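Local coordinates for Rho guanine nucleotide exchange factor 12 (Homo sapiens, PDB 1TXD), which acts as a guanine nucleotide exchange factor for the GTPase RhoA, this chain comprising its DH and PH domains, at residues F335-S338 against G343-I346; L275-L278 against I283-L286. The protein carries 1 engineered substitution. All blocks are in the same frame, centred on the assembly; numbering follows the deposited sequence.

Interaction 1: F335-S338 against G343-I346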
# COMPACT_ATOMS: atom_id res chain seq x y z
N PHE A 335 8.83 22.24 25.37
CA PHE A 335 8.61 23.62 24.99
C PHE A 335 8.96 23.67 23.53
O PHE A 335 10.11 23.43 23.15
CB PHE A 335 9.49 24.58 25.80
CG PHE A 335 9.15 24.66 27.26
CD1 PHE A 335 7.84 24.85 27.68
CD2 PHE A 335 10.15 24.55 28.23
CE1 PHE A 335 7.53 24.91 29.03
CE2 PHE A 335 9.84 24.61 29.58
CZ PHE A 335 8.53 24.80 29.98
N VAL A 336 7.97 23.90 22.70
CA VAL A 336 8.23 24.21 21.32
C VAL A 336 8.26 25.71 21.31
O VAL A 336 7.39 26.36 21.87
CB VAL A 336 7.15 23.64 20.38
CG1 VAL A 336 7.49 23.96 18.94
CG2 VAL A 336 7.01 22.14 20.58
N ILE A 337 9.29 26.26 20.69
CA ILE A 337 9.58 27.66 20.78
C ILE A 337 9.75 28.21 19.39
O ILE A 337 10.75 27.93 18.73
CB ILE A 337 10.88 27.87 21.60
CG1 ILE A 337 10.82 27.11 22.94
CG2 ILE A 337 11.12 29.34 21.84
CD1 ILE A 337 11.94 27.49 23.92
N SER A 338 8.79 29.02 18.94
CA SER A 338 8.87 29.63 17.61
C SER A 338 9.47 31.03 17.66
O SER A 338 9.07 31.86 18.46
CB SER A 338 7.49 29.66 16.93
OG SER A 338 7.62 29.33 15.56
N GLY A 343 10.27 38.17 18.77
CA GLY A 343 10.81 37.43 19.88
C GLY A 343 10.40 35.97 19.81
O GLY A 343 10.65 35.30 18.80
N ALA A 344 9.75 35.47 20.86
CA ALA A 344 9.38 34.07 20.94
C ALA A 344 7.99 33.85 21.52
O ALA A 344 7.57 34.53 22.45
CB ALA A 344 10.42 33.31 21.76
N GLN A 345 7.27 32.90 20.92
CA GLN A 345 6.06 32.34 21.52
C GLN A 345 6.46 30.96 22.02
O GLN A 345 7.39 30.36 21.49
CB GLN A 345 4.93 32.27 20.49
CG GLN A 345 4.78 33.54 19.63
CD GLN A 345 3.39 33.71 19.04
OE1 GLN A 345 2.83 32.76 18.47
NE2 GLN A 345 2.82 34.92 19.16
N ILE A 346 5.79 30.48 23.06
CA ILE A 346 6.11 29.16 23.62
C ILE A 346 4.84 28.32 23.68
O ILE A 346 3.82 28.75 24.21
CB ILE A 346 6.75 29.29 25.04
CG1 ILE A 346 8.15 29.91 24.95
CG2 ILE A 346 6.84 27.91 25.72
CD1 ILE A 346 8.62 30.53 26.24

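Interaction 2: L275-L278 against I283-L286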
# COMPACT_ATOMS: atom_id res chain seq x y z
N LEU A 275 -5.25 18.02 21.90
CA LEU A 275 -4.91 18.10 20.48
C LEU A 275 -4.67 16.74 19.86
O LEU A 275 -4.40 15.75 20.56
CB LEU A 275 -3.62 18.92 20.26
CG LEU A 275 -3.51 20.41 20.57
CD1 LEU A 275 -2.07 20.86 20.35
CD2 LEU A 275 -4.45 21.25 19.72
N TYR A 276 -4.80 16.73 18.54
CA TYR A 276 -4.13 15.78 17.67
C TYR A 276 -3.21 16.60 16.78
O TYR A 276 -3.64 17.57 16.15
CB TYR A 276 -5.15 15.00 16.82
CG TYR A 276 -4.56 13.78 16.17
CD1 TYR A 276 -4.58 12.54 16.82
CD2 TYR A 276 -3.98 13.85 14.90
CE1 TYR A 276 -4.03 11.42 16.24
CE2 TYR A 276 -3.43 12.72 14.30
CZ TYR A 276 -3.46 11.51 14.97
OH TYR A 276 -2.92 10.40 14.39
N THR A 277 -1.96 16.19 16.70
CA THR A 277 -0.90 17.03 16.17
C THR A 277 -0.21 16.33 15.04
O THR A 277 -0.05 15.13 15.08
CB THR A 277 0.14 17.31 17.32
OG1 THR A 277 -0.46 18.18 18.28
CG2 THR A 277 1.36 18.07 16.81
N LEU A 278 0.25 17.08 14.05
CA LEU A 278 0.89 16.48 12.91
C LEU A 278 2.20 17.13 12.63
O LEU A 278 2.25 18.31 12.31
CB LEU A 278 0.01 16.64 11.67
CG LEU A 278 -1.49 16.38 11.76
CD1 LEU A 278 -2.09 16.73 10.41
CD2 LEU A 278 -1.86 14.95 12.18
N ILE A 283 6.41 21.96 8.75
CA ILE A 283 5.56 22.58 9.76
C ILE A 283 5.06 21.56 10.77
O ILE A 283 4.88 20.38 10.45
CB ILE A 283 4.34 23.31 9.13
CG1 ILE A 283 3.54 22.38 8.20
CG2 ILE A 283 4.80 24.56 8.39
CD1 ILE A 283 2.20 22.95 7.75
N LEU A 284 4.86 22.01 12.00
CA LEU A 284 4.10 21.27 12.98
C LEU A 284 2.71 21.88 12.89
O LEU A 284 2.57 23.08 12.70
CB LEU A 284 4.70 21.45 14.36
CG LEU A 284 4.34 20.45 15.45
CD1 LEU A 284 5.13 19.18 15.28
CD2 LEU A 284 4.61 21.06 16.82
N VAL A 285 1.68 21.04 13.01
CA VAL A 285 0.30 21.49 12.84
C VAL A 285 -0.50 21.07 14.04
O VAL A 285 -0.50 19.91 14.43
CB VAL A 285 -0.36 20.90 11.57
CG1 VAL A 285 -1.81 21.38 11.45
CG2 VAL A 285 0.42 21.29 10.31
N LEU A 286 -1.22 22.02 14.61
CA LEU A 286 -1.94 21.79 15.84
C LEU A 286 -3.42 21.78 15.50
O LEU A 286 -3.95 22.77 15.00
CB LEU A 286 -1.59 22.88 16.86
CG LEU A 286 -0.09 23.02 17.17
CD1 LEU A 286 0.15 24.13 18.18
CD2 LEU A 286 0.51 21.72 17.68

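Interaction 1: F335-S338 against G343-I346
In the antiparallel beta hairpin of strands 333-339 and 344-350 of the PH domain, F335, I337, A344 and I346 meet on one face, while S338 and Q345 lie on the other. S338 and Q345 form the hydrogen-bonded pair. Q345 N reaches S338 O at 3.2 Å, with 156° at the hydrogen. The return bond, S338 N to Q345 O, has the same length but is more bent, 141° at the hydrogen. Each acceptor also takes a CA-H...O contact: A344 CA is 3.3 Å from S338 O, and I337 CA lies 3.5 Å from Q345 O. I337 and I346 are the neighbouring non-hydrogen-bonded pair, their CA atoms 4.7 Å apart. CG2 of I337, anti to the backbone N and beside the carbonyl carbon, meets A344 CB at 4.0 Å and, more loosely, I346 CG1. The second branch of I346 is used differently: its CG2 reaches the F335 ring obliquely, 3.8 Å from CD1. The ladder continues with a backbone bond between V336 and Y347. Strand 322-326 lies along the other edge of strand 333-339, bonded through F335 to R325 and I337 to L323, while S338 OG is hydrogen-bonded to T321 OG1.

Interaction 2: L275-L278 against I283-L286
L278 and V285 face each other as a hydrogen-bonded pair, and with L286 they bury the most surface in this contact. L278 N donates to V285 O at 3.0 Å, nearly straight at 164°. In return V285 N gives a bond of similar length to L278 O, 2.9 Å, but more bent, with 141° at the hydrogen. The side chains of the two residues share one face of the sheet, but their CB atoms stay 4.3 Å apart; L278 packs onward against M257 and L252, and V285 against L296. These strands, 275-280 and 283-290, form an antiparallel hairpin in the beta sandwich of the PH domain. On the face of T277 and L286, the leucine holds its CG beside its backbone N (chi1 -56°) and, with the chain extended beyond, its CD2 lies against both L275 and T277. This methyl lies 3.8 Å from L275 CD1, where the two leucine side chains cross obliquely, and 3.7 Å from T277 OG1. T277 and L286 run side by side, pointing the same way. The hydroxyl oxygen is buried here and has no hydrogen-bond partner in the model. The methyl of T277, CG2, sits 3.5 Å from V285 O and also reaches L284 CG, and W360 of helix 354-374 touches the side chains of both T277 and L284.

In the fold
Both contacts are antiparallel hairpin pairings in the PH domain and belong to the same sheet, yet they tie different strands: 275-280 to 283-290 in interaction 2, then, later in the chain, 333-339 to 344-350 in interaction 1. Strand 257-266 pairs with 275-280 and with 344-350, so it connects the two hairpins. Their centres are 15 Å apart and they do not touch. Interaction 2 is buried and dominated by aliphatic side chains that continue into the domain core and helix 354-374. Interaction 1 lies at the surface, although only slightly less area is buried between its segments, and mixes an apolar face with one carrying serine and glutamine.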